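Local coordinates for 1,4-beta-N-Acetylmuramidase M1 (Streptomyces coelicolor, PDB 1JFX), which cleaves the beta-1,4 linkages between N-acetylmuramic acid and N-acetylglucosamine in bacterial peptidoglycan, acting as both a lysozyme and a diacetylmuramidase, at residues Asp9-Gln14 and Tyr40-Phe45; Ser20-Ala25 and Gly191-Asp196; Thr131-Val136 and Leu210-Asn215; Ser158-Ala163 and Thr171-Phe176. All coordinates share one frame; numbering follows the deposited sequence.

Contact 1: Asp9-Gln14 and Tyr40-Phe45; sequences DVSHWQ and YKDDRF
Asp42 reaches across to His12 with its carboxylate. CG stands anti to the backbone N (chi1 -172°), 3.9 Å from His12 CB. OD2 takes the backbone N-H of His12 on its syn lone pair, at 2.8 Å from His12 N, while touching Ser11 CB; it also accepts from a water at 2.7 Å. That water bonds to His12 ND1 and Tyr40 OH as well, joining three side chains; ND1 and OH are 3.7 Å apart, and their side chains cross at about a right angle. OD1 also touches His12 CB, but its hydrogen bond is to its own segment: Arg44 N, 2.8 Å from Asp42 OD1, donates to the anti side, 20° out of the carboxylate plane. This bond caps the type I turn Asp42-Phe45 that leads into helix 45-54, so one carboxylate ties two turns together. Arg44 CG packs on His12 CA at 3.7 Å. Within 9-14, Gln14 OE1 accepts from Ser11 N and steadies the turn. The contact thus joins the C-terminal end of strand 6-10, which carries the predicted active-site residue Asp9, to the start of helix 45-54 in the beta-alpha barrel; strand 29-36 lies alongside, bonded through its backbone to Val10 and Asp42.

Contact 2: Ser20-Ala25 and Gly191-Asp196; sequences SSVKSA and GGVSGD
Ser21 and Gly192 bring the two backbones together, their CA atoms 4.7 Å apart. Helix 19-24, which follows barrel strand 6-10, here meets residues 191-193, between strands 188-190 and 196-202 near the end of the chain. Gly191 O faces the helix backbone, 3.3 Å from Val22 N, but the angle is too poor for a hydrogen bond; a CA-H...O contact from Val22 CA to the same oxygen, at 3.4 Å, is what the geometry supports. The helix keeps its own bonding, with Ser24 N to Ser20 O and Ala25 N to Ser21 O. Gly192 has positive phi (95°); at its backbone angles a CB would be jammed against the preceding carbonyl O and would clash with Ser21 CB, so the lack of a side chain allows the approach.

Side chains supply the rest. Ser21 meets the glycine through its methylene: CB lies 3.5 Å from Gly192 CA. Val22 uses one branch twice, CG2 touching Gly191 O at 3.5 Å and Val193 CG2 at 4.1 Å. That branch is anti to the carbonyl carbon, as is CG2 of Val193, and the two valines meet methyl to methyl. Ala25 CB lies against Gly191 N at 4.1 Å. Beyond the pair, Val22 also packs on Ile17 and Met27.

No hydrogen bond crosses between the two segments. Their cohesion therefore rests on close van der Waals approach and a weak C-H...O contact, with Gly192 letting the chain lie directly against the helix surface.

Contact 3: Thr131-Val136 and Leu210-Asn215; sequences TTRDVV and LALANN
Arg133 grips the carbonyl oxygen of Leu212 end-on with two nitrogens, NH2 to O at 2.8 Å and NH1 to O at 3.0 Å, the acceptor lying 7° out of the guanidinium plane. NH1 adds a weak bond to Ala213 O at 3.3 Å. The side-chain amide of Asn215 stacks on the guanidinium, planes 14° apart; Asn215 CB sits over the centre of that face, 3.5 Å from Arg133 CZ. Leu212 CD1 touches NH2. The arginine chain is bent at chi2 and chi3, which brings CD and NE round to the amide.

Further out, two waters donate to Asn215 OD1; one also donates to Thr132 OG1, the other to Thr132 O. An ST turn, Arg133 N to Thr131 OG1 at 3.0 Å, sets the start of the arginine. Positive charge set against carbonyls at the C-terminal end of a helix should be favourable to its dipole. Trp86 makes a cation-pi contact with Arg133 and bonds to Ala213 O.

The contact fastens the end of the last helix, 206-214, to the loop between helix 113-131 and strand 136-139 of the barrel.

Contact 4: Ser158-Ala163 and Thr171-Phe176; sequences SPFWVA and TVPSGF
Phe160, on barrel strand 160-163 of this beta-alpha-barrel enzyme, forms an offset stack with Phe176 from the long loop that follows the strand. The planes are 3° apart, close to parallel, and the centroids are separated by 4.2 Å. Phe176 CD2 lies over the centre of the Phe160 ring, whereas Phe160 CD1 falls toward the rim of its partner. Phe160 CG, anti to the backbone N (chi1 180°), lies 3.6 Å from Phe176 CG. Phe160 CB approaches the face of the Phe176 ring in a CH-pi contact, 29° off the ring normal. On the opposite face of Phe160, the backbone N of Val162 sits over the centre.

Apolar contacts fill in beside the stack. Pro173 CD meets Phe160 CE2 at 3.5 Å and stands equally near CZ, obliquely to the ring. Val172 CG1 reaches CE2 at 4.0 Å, the two side chains running past each other in opposite directions. The type I turn Pro173-Phe176, closed by Phe176 N to Pro173 O at 3.2 Å, brings proline and phenylalanine round to the same aromatic ring. Outside the pair, Trp144 of helix 141-148 meets both Phe176 and Pro173, so the loop is held between strand and helix.

Backbone oxygens take part through carbon neighbours, with no hydrogen bond between the segments. Val162 CG2 lies 3.9 Å from Thr171 O. At the other end, Ser158 O comes up to the edge of the Phe176 ring, near its plane, 4.0 Å from CE1.

In the fold
Contacts 1, 3 and 4 each involve a barrel strand or the loop leading into one, while contact 2 sets helix 19-24 against residues 191-193, ahead of strand 196-202. Contacts 1 and 2, centres 16 Å apart, touch where Gln14 CG meets Val193 CG1 at 3.9 Å. Contacts 3 and 4 are neighbours too, Val135 O lying 2.7 Å from Ser158 OG, to which it is hydrogen-bonded. Contacts 1 and 4 lie on opposite sides of the chain's centre, yet Asp9 OD2 comes within 3.4 Å of Trp161 CZ2. Asp9 is itself a predicted active-site residue; the side chain of Glu100, another, is about 10 Å from those of Ser11 and Phe160. Contact 3 lies away from this site.

Contact 1: Asp9-Gln14 and Tyr40-Phe45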
loop_
_atom_site.group_PDB
_atom_site.type_symbol
_atom_site.label_atom_id
_atom_site.label_comp_id
_atom_site.label_asym_id
_atom_site.label_seq_id
_atom_site.Cartn_x
_atom_site.Cartn_y
_atom_site.Cartn_z
ATOM N N ASP A 9 -4.440 1.995 7.532
ATOM C CA ASP A 9 -3.259 1.179 7.242
ATOM C C ASP A 9 -2.490 1.217 8.546
ATOM O O ASP A 9 -2.518 2.221 9.277
ATOM C CB ASP A 9 -2.429 1.672 6.046
ATOM C CG ASP A 9 -1.840 3.048 6.244
ATOM O OD1 ASP A 9 -0.762 3.181 6.877
ATOM O OD2 ASP A 9 -2.472 3.998 5.744
ATOM N N VAL A 10 -1.854 0.101 8.872
ATOM C CA VAL A 10 -1.152 -0.009 10.140
ATOM C C VAL A 10 0.116 -0.833 10.026
ATOM O O VAL A 10 0.315 -1.543 9.054
ATOM C CB VAL A 10 -2.027 -0.730 11.198
ATOM C CG1 VAL A 10 -3.356 -0.029 11.362
ATOM C CG2 VAL A 10 -2.264 -2.185 10.774
ATOM N N SER A 11 0.955 -0.728 11.055
ATOM C CA SER A 11 2.190 -1.490 11.150
ATOM C C SER A 11 2.355 -1.783 12.638
ATOM O O SER A 11 1.452 -1.506 13.430
ATOM C CB SER A 11 3.392 -0.693 10.639
ATOM O OG SER A 11 3.677 0.428 11.465
ATOM N N HIS A 12 3.501 -2.328 13.028
ATOM C CA HIS A 12 3.703 -2.647 14.439
ATOM C C HIS A 12 3.598 -1.390 15.310
ATOM O O HIS A 12 3.361 -1.494 16.512
ATOM C CB HIS A 12 5.071 -3.311 14.662
ATOM C CG HIS A 12 6.178 -2.337 14.885
ATOM N ND1 HIS A 12 6.693 -1.547 13.879
ATOM C CD2 HIS A 12 6.817 -1.968 16.019
ATOM C CE1 HIS A 12 7.600 -0.731 14.383
ATOM N NE2 HIS A 12 7.694 -0.967 15.681
ATOM N N TRP A 13 3.759 -0.210 14.719
ATOM C CA TRP A 13 3.665 1.022 15.510
ATOM C C TRP A 13 2.295 1.184 16.165
ATOM O O TRP A 13 2.165 1.873 17.184
ATOM C CB TRP A 13 3.936 2.263 14.656
ATOM C CG TRP A 13 5.363 2.431 14.231
ATOM C CD1 TRP A 13 5.856 2.322 12.962
ATOM C CD2 TRP A 13 6.480 2.768 15.067
ATOM N NE1 TRP A 13 7.207 2.573 12.954
ATOM C CE2 TRP A 13 7.617 2.848 14.231
ATOM C CE3 TRP A 13 6.632 3.007 16.441
ATOM C CZ2 TRP A 13 8.894 3.161 14.721
ATOM C CZ3 TRP A 13 7.903 3.318 16.931
ATOM C CH2 TRP A 13 9.016 3.391 16.069
ATOM N N GLN A 14 1.273 0.569 15.579
ATOM C CA GLN A 14 -0.075 0.663 16.120
ATOM C C GLN A 14 -0.368 -0.327 17.247
ATOM O O GLN A 14 -1.460 -0.314 17.817
ATOM C CB GLN A 14 -1.115 0.517 15.000
ATOM C CG GLN A 14 -1.370 1.814 14.236
ATOM C CD GLN A 14 -0.127 2.356 13.570
ATOM O OE1 GLN A 14 0.483 1.691 12.734
ATOM N NE2 GLN A 14 0.256 3.578 13.934
ATOM N N TYR A 40 13.401 -7.530 6.786
ATOM C CA TYR A 40 12.621 -7.066 7.912
ATOM C C TYR A 40 11.207 -7.608 7.745
ATOM O O TYR A 40 10.663 -7.579 6.641
ATOM C CB TYR A 40 12.565 -5.542 7.956
ATOM C CG TYR A 40 11.668 -5.015 9.050
ATOM C CD1 TYR A 40 10.298 -4.844 8.840
ATOM C CD2 TYR A 40 12.183 -4.715 10.309
ATOM C CE1 TYR A 40 9.465 -4.386 9.854
ATOM C CE2 TYR A 40 11.359 -4.254 11.336
ATOM C CZ TYR A 40 9.999 -4.091 11.103
ATOM O OH TYR A 40 9.175 -3.635 12.119
ATOM N N LYS A 41 10.627 -8.110 8.835
ATOM C CA LYS A 41 9.253 -8.611 8.828
ATOM C C LYS A 41 8.550 -7.961 10.010
ATOM O O LYS A 41 9.051 -8.006 11.132
ATOM C CB LYS A 41 9.205 -10.142 8.987
ATOM C CG LYS A 41 7.792 -10.713 8.883
ATOM C CD LYS A 41 7.176 -10.394 7.519
ATOM C CE LYS A 41 5.736 -10.854 7.408
ATOM N NZ LYS A 41 5.590 -12.332 7.585
ATOM N N ASP A 42 7.400 -7.346 9.756
ATOM C CA ASP A 42 6.645 -6.686 10.812
ATOM C C ASP A 42 6.153 -7.734 11.818
ATOM O O ASP A 42 5.481 -8.704 11.442
ATOM C CB ASP A 42 5.468 -5.923 10.202
ATOM C CG ASP A 42 4.747 -5.053 11.210
ATOM O OD1 ASP A 42 4.074 -5.609 12.103
ATOM O OD2 ASP A 42 4.853 -3.812 11.103
ATOM N N ASP A 43 6.478 -7.535 13.095
ATOM C CA ASP A 43 6.093 -8.498 14.125
ATOM C C ASP A 43 4.607 -8.656 14.375
ATOM O O ASP A 43 4.189 -9.688 14.897
ATOM C CB ASP A 43 6.764 -8.174 15.463
ATOM C CG ASP A 43 8.242 -8.502 15.475
ATOM O OD1 ASP A 43 8.625 -9.551 14.918
ATOM O OD2 ASP A 43 9.018 -7.717 16.061
ATOM N N ARG A 44 3.818 -7.648 14.008
ATOM C CA ARG A 44 2.373 -7.708 14.222
ATOM C C ARG A 44 1.637 -8.169 12.972
ATOM O O ARG A 44 0.423 -8.338 13.012
ATOM C CB ARG A 44 1.830 -6.329 14.595
ATOM C CG ARG A 44 2.369 -5.729 15.896
ATOM C CD ARG A 44 1.661 -6.273 17.104
ATOM N NE ARG A 44 2.030 -5.538 18.314
ATOM C CZ ARG A 44 1.568 -5.837 19.523
ATOM N NH1 ARG A 44 0.722 -6.852 19.678
ATOM N NH2 ARG A 44 1.954 -5.127 20.573
ATOM N N PHE A 45 2.360 -8.376 11.872
ATOM C CA PHE A 45 1.708 -8.762 10.618
ATOM C C PHE A 45 0.761 -9.956 10.639
ATOM O O PHE A 45 -0.384 -9.835 10.221
ATOM C CB PHE A 45 2.719 -9.002 9.493
ATOM C CG PHE A 45 2.068 -9.447 8.217
ATOM C CD1 PHE A 45 1.346 -8.547 7.442
ATOM C CD2 PHE A 45 2.082 -10.790 7.844
ATOM C CE1 PHE A 45 0.639 -8.980 6.317
ATOM C CE2 PHE A 45 1.383 -11.233 6.730
ATOM C CZ PHE A 45 0.657 -10.331 5.963
HETATM O O HOH W 1 7.085 -2.385 11.259
#

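Contact 2: Ser20-Ala25 and Gly191-Asp196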
loop_
_atom_site.group_PDB
_atom_site.type_symbol
_atom_site.label_atom_id
_atom_site.label_comp_id
_atom_site.label_asym_id
_atom_site.label_seq_id
_atom_site.Cartn_x
_atom_site.Cartn_y
_atom_site.Cartn_z
ATOM N N SER A 20 -12.386 -6.092 15.399
ATOM C CA SER A 20 -13.841 -6.062 15.367
ATOM C C SER A 20 -14.262 -4.614 15.627
ATOM O O SER A 20 -15.272 -4.142 15.101
ATOM C CB SER A 20 -14.451 -7.018 16.410
ATOM O OG SER A 20 -14.167 -6.633 17.744
ATOM N N SER A 21 -13.478 -3.898 16.430
ATOM C CA SER A 21 -13.794 -2.501 16.698
ATOM C C SER A 21 -13.522 -1.625 15.492
ATOM O O SER A 21 -14.238 -0.639 15.263
ATOM C CB SER A 21 -13.003 -1.994 17.898
ATOM O OG SER A 21 -13.472 -2.651 19.058
ATOM N N VAL A 22 -12.495 -1.974 14.723
ATOM C CA VAL A 22 -12.159 -1.202 13.520
ATOM C C VAL A 22 -13.321 -1.340 12.533
ATOM O O VAL A 22 -13.747 -0.369 11.902
ATOM C CB VAL A 22 -10.848 -1.725 12.871
ATOM C CG1 VAL A 22 -10.635 -1.076 11.499
ATOM C CG2 VAL A 22 -9.669 -1.416 13.782
ATOM N N LYS A 23 -13.832 -2.560 12.405
ATOM C CA LYS A 23 -14.954 -2.820 11.516
ATOM C C LYS A 23 -16.217 -2.103 12.001
ATOM O O LYS A 23 -16.916 -1.475 11.209
ATOM C CB LYS A 23 -15.244 -4.320 11.438
ATOM C CG LYS A 23 -16.431 -4.700 10.544
ATOM C CD LYS A 23 -16.046 -4.639 9.059
ATOM C CE LYS A 23 -17.156 -5.182 8.155
ATOM N NZ LYS A 23 -18.393 -4.365 8.246
ATOM N N SER A 24 -16.515 -2.184 13.298
ATOM C CA SER A 24 -17.743 -1.534 13.772
ATOM C C SER A 24 -17.654 -0.008 13.710
ATOM O O SER A 24 -18.681 0.677 13.703
ATOM C CB SER A 24 -18.109 -2.000 15.185
ATOM O OG SER A 24 -17.175 -1.565 16.139
ATOM N N ALA A 25 -16.431 0.510 13.654
ATOM C CA ALA A 25 -16.201 1.948 13.530
ATOM C C ALA A 25 -16.601 2.416 12.126
ATOM O O ALA A 25 -16.676 3.620 11.873
ATOM C CB ALA A 25 -14.725 2.279 13.780
ATOM N N GLY A 191 -11.808 3.351 16.498
ATOM C CA GLY A 191 -12.029 2.406 17.574
ATOM C C GLY A 191 -11.195 1.154 17.332
ATOM O O GLY A 191 -11.084 0.682 16.191
ATOM N N GLY A 192 -10.597 0.624 18.395
ATOM C CA GLY A 192 -9.787 -0.577 18.260
ATOM C C GLY A 192 -8.307 -0.313 18.091
ATOM O O GLY A 192 -7.499 -1.214 18.245
ATOM N N VAL A 193 -7.951 0.924 17.749
ATOM C CA VAL A 193 -6.546 1.286 17.616
ATOM C C VAL A 193 -6.248 2.378 18.628
ATOM O O VAL A 193 -6.959 3.386 18.696
ATOM C CB VAL A 193 -6.208 1.838 16.224
ATOM C CG1 VAL A 193 -4.752 2.258 16.177
ATOM C CG2 VAL A 193 -6.484 0.780 15.165
ATOM N N SER A 194 -5.207 2.176 19.423
ATOM C CA SER A 194 -4.834 3.189 20.400
ATOM C C SER A 194 -3.820 4.144 19.784
ATOM O O SER A 194 -2.779 3.715 19.284
ATOM C CB SER A 194 -4.240 2.542 21.656
ATOM O OG SER A 194 -5.225 1.826 22.377
ATOM N N GLY A 195 -4.137 5.433 19.818
ATOM C CA GLY A 195 -3.226 6.435 19.289
ATOM C C GLY A 195 -3.458 6.813 17.835
ATOM O O GLY A 195 -4.477 6.467 17.235
ATOM N N ASP A 196 -2.496 7.530 17.271
ATOM C CA ASP A 196 -2.587 7.982 15.889
ATOM C C ASP A 196 -2.683 6.843 14.886
ATOM O O ASP A 196 -1.930 5.869 14.960
ATOM C CB ASP A 196 -1.366 8.840 15.522
ATOM C CG ASP A 196 -1.348 10.177 16.236
ATOM O OD1 ASP A 196 -2.414 10.661 16.672
ATOM O OD2 ASP A 196 -0.246 10.762 16.342
#

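Contact 3: Thr131-Val136 and Leu210-Asn215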
loop_
_atom_site.group_PDB
_atom_site.type_symbol
_atom_site.label_atom_id
_atom_site.label_comp_id
_atom_site.label_asym_id
_atom_site.label_seq_id
_atom_site.Cartn_x
_atom_site.Cartn_y
_atom_site.Cartn_z
ATOM N N THR A 131 1.669 -13.389 -8.177
ATOM C CA THR A 131 0.280 -13.312 -7.721
ATOM C C THR A 131 -0.838 -13.094 -8.741
ATOM O O THR A 131 -2.016 -13.207 -8.386
ATOM C CB THR A 131 0.135 -12.144 -6.704
ATOM O OG1 THR A 131 0.234 -10.902 -7.419
ATOM C CG2 THR A 131 1.248 -12.186 -5.631
ATOM N N THR A 132 -0.463 -12.764 -9.977
ATOM C CA THR A 132 -1.350 -12.407 -11.095
ATOM C C THR A 132 -1.852 -10.970 -10.947
ATOM O O THR A 132 -2.506 -10.457 -11.845
ATOM C CB THR A 132 -2.625 -13.324 -11.294
ATOM O OG1 THR A 132 -3.627 -13.017 -10.312
ATOM C CG2 THR A 132 -2.250 -14.802 -11.233
ATOM N N ARG A 133 -1.513 -10.308 -9.841
ATOM C CA ARG A 133 -2.018 -8.956 -9.632
ATOM C C ARG A 133 -1.057 -7.823 -9.931
ATOM O O ARG A 133 0.160 -7.972 -9.798
ATOM C CB ARG A 133 -2.472 -8.772 -8.178
ATOM C CG ARG A 133 -3.462 -9.800 -7.643
ATOM C CD ARG A 133 -4.740 -9.883 -8.491
ATOM N NE ARG A 133 -5.379 -8.585 -8.763
ATOM C CZ ARG A 133 -6.285 -7.993 -7.984
ATOM N NH1 ARG A 133 -6.688 -8.561 -6.851
ATOM N NH2 ARG A 133 -6.814 -6.828 -8.357
ATOM N N ASP A 134 -1.633 -6.686 -10.334
ATOM C CA ASP A 134 -0.872 -5.449 -10.565
ATOM C C ASP A 134 -0.655 -4.833 -9.172
ATOM O O ASP A 134 -1.614 -4.511 -8.466
ATOM C CB ASP A 134 -1.670 -4.456 -11.418
ATOM C CG ASP A 134 -1.741 -4.854 -12.876
ATOM O OD1 ASP A 134 -0.778 -5.466 -13.376
ATOM O OD2 ASP A 134 -2.756 -4.531 -13.542
ATOM N N VAL A 135 0.602 -4.663 -8.781
ATOM C CA VAL A 135 0.906 -4.111 -7.475
ATOM C C VAL A 135 0.410 -2.666 -7.362
ATOM O O VAL A 135 0.467 -1.900 -8.327
ATOM C CB VAL A 135 2.431 -4.171 -7.200
ATOM C CG1 VAL A 135 3.170 -3.188 -8.112
ATOM C CG2 VAL A 135 2.710 -3.880 -5.715
ATOM N N VAL A 136 -0.115 -2.314 -6.190
ATOM C CA VAL A 136 -0.582 -0.954 -5.937
ATOM C C VAL A 136 0.642 -0.154 -5.486
ATOM O O VAL A 136 1.405 -0.612 -4.644
ATOM C CB VAL A 136 -1.641 -0.958 -4.813
ATOM C CG1 VAL A 136 -1.997 0.468 -4.403
ATOM C CG2 VAL A 136 -2.876 -1.709 -5.299
ATOM N N LEU A 210 -14.570 -4.280 -3.682
ATOM C CA LEU A 210 -14.637 -5.742 -3.682
ATOM C C LEU A 210 -14.108 -6.291 -5.008
ATOM O O LEU A 210 -13.430 -7.329 -5.048
ATOM C CB LEU A 210 -16.083 -6.211 -3.444
ATOM C CG LEU A 210 -16.304 -7.724 -3.365
ATOM C CD1 LEU A 210 -15.575 -8.306 -2.152
ATOM C CD2 LEU A 210 -17.803 -8.012 -3.274
ATOM N N ALA A 211 -14.430 -5.603 -6.100
ATOM C CA ALA A 211 -13.954 -6.002 -7.418
ATOM C C ALA A 211 -12.426 -5.918 -7.463
ATOM O O ALA A 211 -11.771 -6.760 -8.081
ATOM C CB ALA A 211 -14.557 -5.100 -8.482
ATOM N N LEU A 212 -11.851 -4.902 -6.822
ATOM C CA LEU A 212 -10.393 -4.771 -6.798
ATOM C C LEU A 212 -9.807 -5.938 -5.994
ATOM O O LEU A 212 -8.803 -6.550 -6.385
ATOM C CB LEU A 212 -9.979 -3.429 -6.162
ATOM C CG LEU A 212 -8.469 -3.208 -6.028
ATOM C CD1 LEU A 212 -7.808 -3.248 -7.402
ATOM C CD2 LEU A 212 -8.220 -1.865 -5.342
ATOM N N ALA A 213 -10.444 -6.256 -4.870
ATOM C CA ALA A 213 -9.983 -7.369 -4.040
ATOM C C ALA A 213 -10.069 -8.691 -4.808
ATOM O O ALA A 213 -9.133 -9.486 -4.787
ATOM C CB ALA A 213 -10.819 -7.460 -2.758
ATOM N N ASN A 214 -11.177 -8.921 -5.505
ATOM C CA ASN A 214 -11.347 -10.185 -6.228
ATOM C C ASN A 214 -10.783 -10.256 -7.638
ATOM O O ASN A 214 -10.857 -11.310 -8.264
ATOM C CB ASN A 214 -12.828 -10.593 -6.274
ATOM C CG ASN A 214 -13.382 -10.932 -4.903
ATOM O OD1 ASN A 214 -12.632 -11.278 -3.981
ATOM N ND2 ASN A 214 -14.699 -10.860 -4.765
ATOM N N ASN A 215 -10.222 -9.152 -8.124
ATOM C CA ASN A 215 -9.638 -9.078 -9.465
ATOM C C ASN A 215 -10.702 -9.244 -10.534
ATOM O O ASN A 215 -10.510 -9.976 -11.503
ATOM C CB ASN A 215 -8.541 -10.145 -9.668
ATOM C CG ASN A 215 -7.598 -9.805 -10.832
ATOM O OD1 ASN A 215 -6.802 -10.641 -11.285
ATOM N ND2 ASN A 215 -7.666 -8.571 -11.295
HETATM O O HOH W 2 -6.099 -13.388 -11.014
HETATM O O HOH W 3 -4.596 -9.360 -13.229
#

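Contact 4: Ser158-Ala163 and Thr171-Phe176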
loop_
_atom_site.group_PDB
_atom_site.type_symbol
_atom_site.label_atom_id
_atom_site.label_comp_id
_atom_site.label_asym_id
_atom_site.label_seq_id
_atom_site.Cartn_x
_atom_site.Cartn_y
_atom_site.Cartn_z
ATOM N N SER A 158 -0.114 0.080 -12.544
ATOM C CA SER A 158 -0.365 0.051 -11.108
ATOM C C SER A 158 -1.368 1.046 -10.563
ATOM O O SER A 158 -1.306 2.234 -10.898
ATOM C CB SER A 158 0.942 0.302 -10.337
ATOM O OG SER A 158 1.848 -0.787 -10.401
ATOM N N PRO A 159 -2.307 0.580 -9.721
ATOM C CA PRO A 159 -3.279 1.514 -9.136
ATOM C C PRO A 159 -2.423 2.432 -8.243
ATOM O O PRO A 159 -1.385 2.006 -7.712
ATOM C CB PRO A 159 -4.179 0.609 -8.296
ATOM C CG PRO A 159 -4.144 -0.699 -9.045
ATOM C CD PRO A 159 -2.704 -0.828 -9.484
ATOM N N PHE A 160 -2.860 3.673 -8.050
ATOM C CA PHE A 160 -2.094 4.639 -7.266
ATOM C C PHE A 160 -2.682 4.922 -5.886
ATOM O O PHE A 160 -3.853 5.275 -5.761
ATOM C CB PHE A 160 -2.004 5.936 -8.106
ATOM C CG PHE A 160 -1.249 7.073 -7.458
ATOM C CD1 PHE A 160 0.005 6.876 -6.885
ATOM C CD2 PHE A 160 -1.765 8.368 -7.512
ATOM C CE1 PHE A 160 0.734 7.961 -6.378
ATOM C CE2 PHE A 160 -1.041 9.463 -7.010
ATOM C CZ PHE A 160 0.207 9.257 -6.445
ATOM N N TRP A 161 -1.866 4.740 -4.849
ATOM C CA TRP A 161 -2.281 5.043 -3.479
ATOM C C TRP A 161 -1.434 6.257 -3.093
ATOM O O TRP A 161 -0.239 6.150 -2.817
ATOM C CB TRP A 161 -2.003 3.854 -2.562
ATOM C CG TRP A 161 -2.318 4.100 -1.114
ATOM C CD1 TRP A 161 -2.920 5.199 -0.563
ATOM C CD2 TRP A 161 -2.017 3.219 -0.031
ATOM N NE1 TRP A 161 -3.010 5.053 0.806
ATOM C CE2 TRP A 161 -2.458 3.844 1.156
ATOM C CE3 TRP A 161 -1.407 1.957 0.047
ATOM C CZ2 TRP A 161 -2.308 3.250 2.415
ATOM C CZ3 TRP A 161 -1.253 1.363 1.293
ATOM C CH2 TRP A 161 -1.702 2.009 2.464
ATOM N N VAL A 162 -2.066 7.424 -3.096
ATOM C CA VAL A 162 -1.364 8.669 -2.824
ATOM C C VAL A 162 -1.388 9.087 -1.371
ATOM O O VAL A 162 -2.433 9.062 -0.729
ATOM C CB VAL A 162 -1.942 9.813 -3.705
ATOM C CG1 VAL A 162 -3.441 9.941 -3.502
ATOM C CG2 VAL A 162 -1.225 11.130 -3.398
ATOM N N ALA A 163 -0.220 9.460 -0.859
ATOM C CA ALA A 163 -0.126 9.942 0.513
ATOM C C ALA A 163 -0.094 11.464 0.420
ATOM O O ALA A 163 0.840 12.023 -0.138
ATOM C CB ALA A 163 1.158 9.430 1.180
ATOM N N THR A 171 -3.205 15.889 -4.580
ATOM C CA THR A 171 -2.549 16.288 -5.816
ATOM C C THR A 171 -2.004 15.000 -6.432
ATOM O O THR A 171 -1.304 14.227 -5.782
ATOM C CB THR A 171 -1.404 17.280 -5.549
ATOM O OG1 THR A 171 -1.959 18.494 -5.042
ATOM C CG2 THR A 171 -0.625 17.580 -6.839
ATOM N N VAL A 172 -2.346 14.770 -7.692
ATOM C CA VAL A 172 -1.936 13.567 -8.396
ATOM C C VAL A 172 -0.909 13.865 -9.482
ATOM O O VAL A 172 -1.109 14.767 -10.296
ATOM C CB VAL A 172 -3.174 12.907 -9.052
ATOM C CG1 VAL A 172 -2.765 11.667 -9.861
ATOM C CG2 VAL A 172 -4.191 12.543 -7.972
ATOM N N PRO A 173 0.219 13.136 -9.486
ATOM C CA PRO A 173 1.256 13.343 -10.506
ATOM C C PRO A 173 0.666 13.022 -11.878
ATOM O O PRO A 173 -0.239 12.196 -11.999
ATOM C CB PRO A 173 2.335 12.329 -10.134
ATOM C CG PRO A 173 2.140 12.118 -8.655
ATOM C CD PRO A 173 0.637 12.116 -8.502
ATOM N N SER A 174 1.179 13.666 -12.920
ATOM C CA SER A 174 0.673 13.415 -14.256
ATOM C C SER A 174 0.833 11.948 -14.673
ATOM O O SER A 174 0.128 11.476 -15.549
ATOM C CB SER A 174 1.401 14.312 -15.259
ATOM O OG SER A 174 2.789 14.026 -15.258
ATOM N N GLY A 175 1.772 11.249 -14.042
ATOM C CA GLY A 175 2.040 9.855 -14.363
ATOM C C GLY A 175 0.989 8.831 -13.956
ATOM O O GLY A 175 1.161 7.640 -14.230
ATOM N N PHE A 176 -0.068 9.278 -13.278
ATOM C CA PHE A 176 -1.172 8.405 -12.878
ATOM C C PHE A 176 -2.480 9.031 -13.387
ATOM O O PHE A 176 -2.657 10.246 -13.335
ATOM C CB PHE A 176 -1.178 8.222 -11.356
ATOM C CG PHE A 176 0.004 7.433 -10.857
ATOM C CD1 PHE A 176 0.076 6.056 -11.081
ATOM C CD2 PHE A 176 1.090 8.073 -10.257
ATOM C CE1 PHE A 176 1.215 5.329 -10.727
ATOM C CE2 PHE A 176 2.235 7.353 -9.900
ATOM C CZ PHE A 176 2.296 5.978 -10.138
#